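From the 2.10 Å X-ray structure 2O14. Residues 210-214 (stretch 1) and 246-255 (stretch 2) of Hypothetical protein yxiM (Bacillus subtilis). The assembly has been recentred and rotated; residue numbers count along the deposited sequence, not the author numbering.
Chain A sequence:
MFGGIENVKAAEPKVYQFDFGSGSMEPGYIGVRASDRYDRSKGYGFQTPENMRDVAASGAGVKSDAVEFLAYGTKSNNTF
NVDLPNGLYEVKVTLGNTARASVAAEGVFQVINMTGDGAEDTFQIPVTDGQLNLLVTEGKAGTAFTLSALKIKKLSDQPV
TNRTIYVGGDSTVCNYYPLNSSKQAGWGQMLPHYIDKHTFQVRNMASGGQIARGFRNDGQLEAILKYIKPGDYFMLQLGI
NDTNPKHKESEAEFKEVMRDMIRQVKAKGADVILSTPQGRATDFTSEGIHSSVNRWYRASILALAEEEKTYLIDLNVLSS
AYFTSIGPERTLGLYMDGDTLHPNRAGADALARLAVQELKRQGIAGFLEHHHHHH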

ATOM      1  N   GLN A 210       2.585  11.753   0.200  1.00 23.19           N
ATOM      2  CA  GLN A 210       1.146  11.980   0.305  1.00 21.07           C
ATOM      3  C   GLN A 210       0.713  12.807   1.514  1.00 20.15           C
ATOM      4  O   GLN A 210       1.360  12.802   2.567  1.00 19.75           O
ATOM      5  N   ILE A 211      -0.390  13.525   1.332  1.00 19.79           N
ATOM      6  CA  ILE A 211      -0.987  14.367   2.364  1.00 18.81           C
ATOM      7  C   ILE A 211      -2.420  13.864   2.544  1.00 19.62           C
ATOM      8  O   ILE A 211      -2.879  13.016   1.778  1.00 19.07           O
ATOM      9  N   ALA A 212      -3.129  14.386   3.539  1.00 17.32           N
ATOM     10  CA  ALA A 212      -4.504  13.967   3.800  1.00 17.99           C
ATOM     11  C   ALA A 212      -5.456  14.206   2.626  1.00 17.75           C
ATOM     12  O   ALA A 212      -6.231  13.322   2.255  1.00 16.69           O
ATOM     13  N   ARG A 213      -5.410  15.407   2.053  1.00 20.60           N
ATOM     14  CA  ARG A 213      -6.295  15.748   0.940  1.00 22.32           C
ATOM     15  C   ARG A 213      -6.129  14.754  -0.207  1.00 21.63           C
ATOM     16  O   ARG A 213      -7.114  14.228  -0.724  1.00 23.45           O
ATOM     17  N   GLY A 214      -4.881  14.503  -0.594  1.00 16.38           N
ATOM     18  CA  GLY A 214      -4.604  13.574  -1.677  1.00 17.16           C
ATOM     19  C   GLY A 214      -5.034  12.145  -1.383  1.00 16.07           C
ATOM     20  O   GLY A 214      -5.624  11.482  -2.231  1.00 17.05           O
ATOM     21  N   LYS A 246       3.707  24.325   0.064  1.00 23.16           N
ATOM     22  CA  LYS A 246       3.305  24.174  -1.334  1.00 23.57           C
ATOM     23  C   LYS A 246       1.927  23.540  -1.542  1.00 23.27           C
ATOM     24  O   LYS A 246       1.259  23.827  -2.534  1.00 23.82           O
ATOM     25  N   HIS A 247       1.501  22.692  -0.610  1.00 20.96           N
ATOM     26  CA  HIS A 247       0.201  22.031  -0.708  1.00 22.05           C
ATOM     27  C   HIS A 247      -0.914  22.967  -0.260  1.00 21.58           C
ATOM     28  O   HIS A 247      -2.092  22.706  -0.504  1.00 22.20           O
ATOM     29  N   LYS A 248      -0.533  24.054   0.405  1.00 21.64           N
ATOM     30  CA  LYS A 248      -1.492  25.034   0.898  1.00 21.33           C
ATOM     31  C   LYS A 248      -2.610  24.343   1.673  1.00 19.90           C
ATOM     32  O   LYS A 248      -3.788  24.617   1.467  1.00 17.05           O
ATOM     33  N   GLU A 249      -2.223  23.428   2.559  1.00 22.93           N
ATOM     34  CA  GLU A 249      -3.187  22.699   3.375  1.00 23.32           C
ATOM     35  C   GLU A 249      -2.970  23.068   4.836  1.00 23.89           C
ATOM     36  O   GLU A 249      -2.100  22.504   5.502  1.00 22.13           O
ATOM     37  N   SER A 250      -3.762  24.020   5.324  1.00 27.34           N
ATOM     38  CA  SER A 250      -3.651  24.489   6.700  1.00 28.80           C
ATOM     39  C   SER A 250      -3.926  23.362   7.677  1.00 29.66           C
ATOM     40  O   SER A 250      -4.450  22.309   7.298  1.00 28.08           O
ATOM     41  N   GLU A 251      -3.572  23.584   8.938  1.00 26.71           N
ATOM     42  CA  GLU A 251      -3.810  22.574   9.955  1.00 27.81           C
ATOM     43  C   GLU A 251      -5.316  22.372  10.049  1.00 26.16           C
ATOM     44  O   GLU A 251      -5.796  21.261  10.262  1.00 24.74           O
ATOM     45  N   ALA A 252      -6.058  23.458   9.874  1.00 30.27           N
ATOM     46  CA  ALA A 252      -7.511  23.393   9.926  1.00 30.48           C
ATOM     47  C   ALA A 252      -8.041  22.479   8.819  1.00 29.17           C
ATOM     48  O   ALA A 252      -8.877  21.611   9.075  1.00 28.96           O
ATOM     49  N   GLU A 253      -7.557  22.668   7.590  1.00 25.80           N
ATOM     50  CA  GLU A 253      -8.019  21.834   6.482  1.00 23.65           C
ATOM     51  C   GLU A 253      -7.620  20.394   6.768  1.00 22.93           C
ATOM     52  O   GLU A 253      -8.418  19.470   6.621  1.00 22.82           O
ATOM     53  N   PHE A 254      -6.373  20.215   7.176  1.00 19.10           N
ATOM     54  CA  PHE A 254      -5.852  18.897   7.501  1.00 20.35           C
ATOM     55  C   PHE A 254      -6.809  18.177   8.445  1.00 21.36           C
ATOM     56  O   PHE A 254      -7.233  17.050   8.185  1.00 19.65           O
ATOM     57  N   LYS A 255      -7.148  18.851   9.540  1.00 27.67           N
ATOM     58  CA  LYS A 255      -8.037  18.303  10.557  1.00 30.01           C
ATOM     59  C   LYS A 255      -9.417  17.954   9.990  1.00 30.07           C
ATOM     60  O   LYS A 255      -9.984  16.916  10.333  1.00 30.48           O
TER

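The contact is organised around Arg213, whose CA-to-CB bond points toward the second stretch and which has more area covered there (93 Å²) than any other residue of its stretch. With chi1 and chi2 both t and chi3 m, the side chain extends before turning its guanidinium against Glu253. The salt bridge is two-pronged: Arg213 NE donates to Glu253 OE2 at 2.7 Å with an N-H...acceptor angle of 163°, and Arg213 NH1 donates to Glu253 OE1 at 2.9 Å and 169°. Glu253 reaches this position with chi1 and chi2 t.

The same guanidinium also binds the backbone carbonyl of His247. Arg213 NH1 and Arg213 NH2 both donate to His247 O, at 3.0 Å (153°) and 3.2 Å (144°), so this carbonyl receives two N-H groups. It lies near the guanidinium plane, at the edge, where N-H groups can address it. Lys248 O lies at the edge too, 3.2 Å from Arg213 NH1.

Glu249 makes a different kind of contact. Its CA-to-CB bond points toward the first stretch, and chi1 and chi2, both t, extend the carboxylate to the start of the helix that includes Ala212 to Gly214. There Arg213 N donates to Glu249 OE1 at 3.2 Å and 155°. The backbone N-H groups of a helix's first turn lack intrahelical acceptors, so a carboxylate from another stretch can supply one. Glu249 OE1 is also 4.5 Å from Arg213 NE, but well out of the guanidinium plane; opposite charges are near each other there, with no guanidinium N-H directed at the oxygen.

Beyond the polar contacts lie the packing contacts. Ile211, at the N-cap position of the helix, points toward the second stretch with chi1 p and chi2 t. Ile211 CG2 sits over one face of the His247 ring, 3.8 Å from its centroid and 20° off the ring normal, the geometry of a CH-pi contact. His247, with chi1 m, also points toward its partner stretch. Ile211 CD1 approaches Glu249 OE1 at 3.9 Å.

Farther along, Ala212 CB meets Phe254 CD1 at 4.0 Å. The CA-to-CB bond of Phe254 points sideways, but with chi1 t the end of its side chain comes nearer to the first stretch. Behind this contact, Ser250 (chi1 p) caps the second helix: Glu253 N donates to Ser250 OG at 3.0 Å and 164°. Glu253, which holds the Arg213 guanidinium through its carboxylate, is thus also tied through its backbone N to the cap.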

ATOM      1  CB  GLN A 210       0.397  10.643   0.310  1.00 19.05           C
ATOM      2  CG  GLN A 210      -1.114  10.787   0.124  1.00 15.25           C
ATOM      3  CD  GLN A 210      -1.473  11.487  -1.173  1.00 17.03           C
ATOM      4  OE1 GLN A 210      -1.869  10.852  -2.162  1.00 16.29           O
ATOM      5  NE2 GLN A 210      -1.313  12.802  -1.189  1.00 14.52           N
ATOM      6  CB  ILE A 211      -1.021  15.852   1.918  1.00 15.45           C
ATOM      7  CG1 ILE A 211      -1.773  15.976   0.592  1.00 15.81           C
ATOM      8  CG2 ILE A 211       0.410  16.393   1.755  1.00  9.19           C
ATOM      9  CD1 ILE A 211      -1.934  17.414   0.105  1.00 17.47           C
ATOM     10  CB  ALA A 212      -5.040  14.679   5.049  1.00 14.94           C
ATOM     11  CB  ARG A 213      -6.001  17.166   0.439  1.00 19.00           C
ATOM     12  CG  ARG A 213      -7.042  17.725  -0.520  1.00 19.89           C
ATOM     13  CD  ARG A 213      -6.495  18.931  -1.255  1.00 18.67           C
ATOM     14  NE  ARG A 213      -6.161  20.046  -0.371  1.00 20.79           N
ATOM     15  CZ  ARG A 213      -5.020  20.731  -0.434  1.00 21.03           C
ATOM     16  NH1 ARG A 213      -4.800  21.743   0.395  1.00 18.63           N
ATOM     17  NH2 ARG A 213      -4.083  20.385  -1.308  1.00 18.93           N
ATOM     18  CB  LYS A 246       4.356  23.385  -2.121  1.00 23.93           C
ATOM     19  CG  LYS A 246       4.456  21.913  -1.766  1.00 25.37           C
ATOM     20  CD  LYS A 246       5.414  21.219  -2.720  1.00 26.67           C
ATOM     21  CE  LYS A 246       5.506  19.725  -2.456  1.00 27.16           C
ATOM     22  NZ  LYS A 246       6.408  19.063  -3.444  1.00 29.17           N
ATOM     23  CB  HIS A 247       0.166  20.766   0.162  1.00 25.36           C
ATOM     24  CG  HIS A 247       1.229  19.768  -0.176  1.00 29.15           C
ATOM     25  ND1 HIS A 247       1.332  19.180  -1.420  1.00 30.13           N
ATOM     26  CD2 HIS A 247       2.238  19.254   0.566  1.00 30.41           C
ATOM     27  CE1 HIS A 247       2.359  18.350  -1.428  1.00 29.09           C
ATOM     28  NE2 HIS A 247       2.925  18.375  -0.235  1.00 30.71           N
ATOM     29  CB  LYS A 248      -2.060  25.838  -0.279  1.00 30.46           C
ATOM     30  CG  LYS A 248      -0.966  26.511  -1.110  1.00 34.06           C
ATOM     31  CD  LYS A 248      -1.499  27.140  -2.389  1.00 37.41           C
ATOM     32  CE  LYS A 248      -2.210  28.451  -2.119  1.00 41.44           C
ATOM     33  NZ  LYS A 248      -1.291  29.457  -1.512  1.00 45.96           N
ATOM     34  CB  GLU A 249      -3.019  21.189   3.190  1.00 22.95           C
ATOM     35  CG  GLU A 249      -3.951  20.371   4.072  1.00 26.26           C
ATOM     36  CD  GLU A 249      -3.623  18.890   4.071  1.00 26.48           C
ATOM     37  OE1 GLU A 249      -4.122  18.156   3.190  1.00 27.73           O
ATOM     38  OE2 GLU A 249      -2.853  18.462   4.951  1.00 24.55           O
ATOM     39  CB  SER A 250      -4.646  25.619   6.964  1.00 29.45           C
ATOM     40  OG  SER A 250      -5.969  25.112   7.051  1.00 30.97           O
ATOM     41  CB  GLU A 251      -3.249  23.023  11.309  1.00 35.04           C
ATOM     42  CG  GLU A 251      -3.209  21.898  12.335  1.00 36.97           C
ATOM     43  CD  GLU A 251      -2.452  22.266  13.596  1.00 39.31           C
ATOM     44  OE1 GLU A 251      -1.551  23.131  13.525  1.00 40.48           O
ATOM     45  OE2 GLU A 251      -2.747  21.671  14.654  1.00 38.68           O
ATOM     46  CB  ALA A 252      -8.104  24.790   9.784  1.00 33.57           C
ATOM     47  CB  GLU A 253      -7.399  22.274   5.151  1.00 27.16           C
ATOM     48  CG  GLU A 253      -8.198  21.801   3.933  1.00 27.65           C
ATOM     49  CD  GLU A 253      -7.411  21.841   2.628  1.00 29.41           C
ATOM     50  OE1 GLU A 253      -6.626  22.795   2.427  1.00 26.39           O
ATOM     51  OE2 GLU A 253      -7.592  20.918   1.797  1.00 27.64           O
ATOM     52  CB  PHE A 254      -4.483  19.042   8.165  1.00 18.97           C
ATOM     53  CG  PHE A 254      -3.997  17.791   8.824  1.00 20.32           C
ATOM     54  CD1 PHE A 254      -3.506  16.732   8.063  1.00 18.67           C
ATOM     55  CD2 PHE A 254      -4.025  17.670  10.214  1.00 18.30           C
ATOM     56  CE1 PHE A 254      -3.045  15.566   8.674  1.00 21.05           C
ATOM     57  CE2 PHE A 254      -3.567  16.507  10.841  1.00 19.89           C
ATOM     58  CZ  PHE A 254      -3.074  15.451  10.069  1.00 21.01           C
ATOM     59  CB  LYS A 255      -8.157  19.313  11.704  1.00 31.82           C
ATOM     60  CG  LYS A 255      -8.788  18.798  12.982  1.00 34.90           C
ATOM     61  CD  LYS A 255      -8.674  19.858  14.077  1.00 36.41           C
ATOM     62  CE  LYS A 255      -9.478  19.493  15.316  1.00 38.51           C
ATOM     63  NZ  LYS A 255      -9.081  18.171  15.852  1.00 39.73           N
TER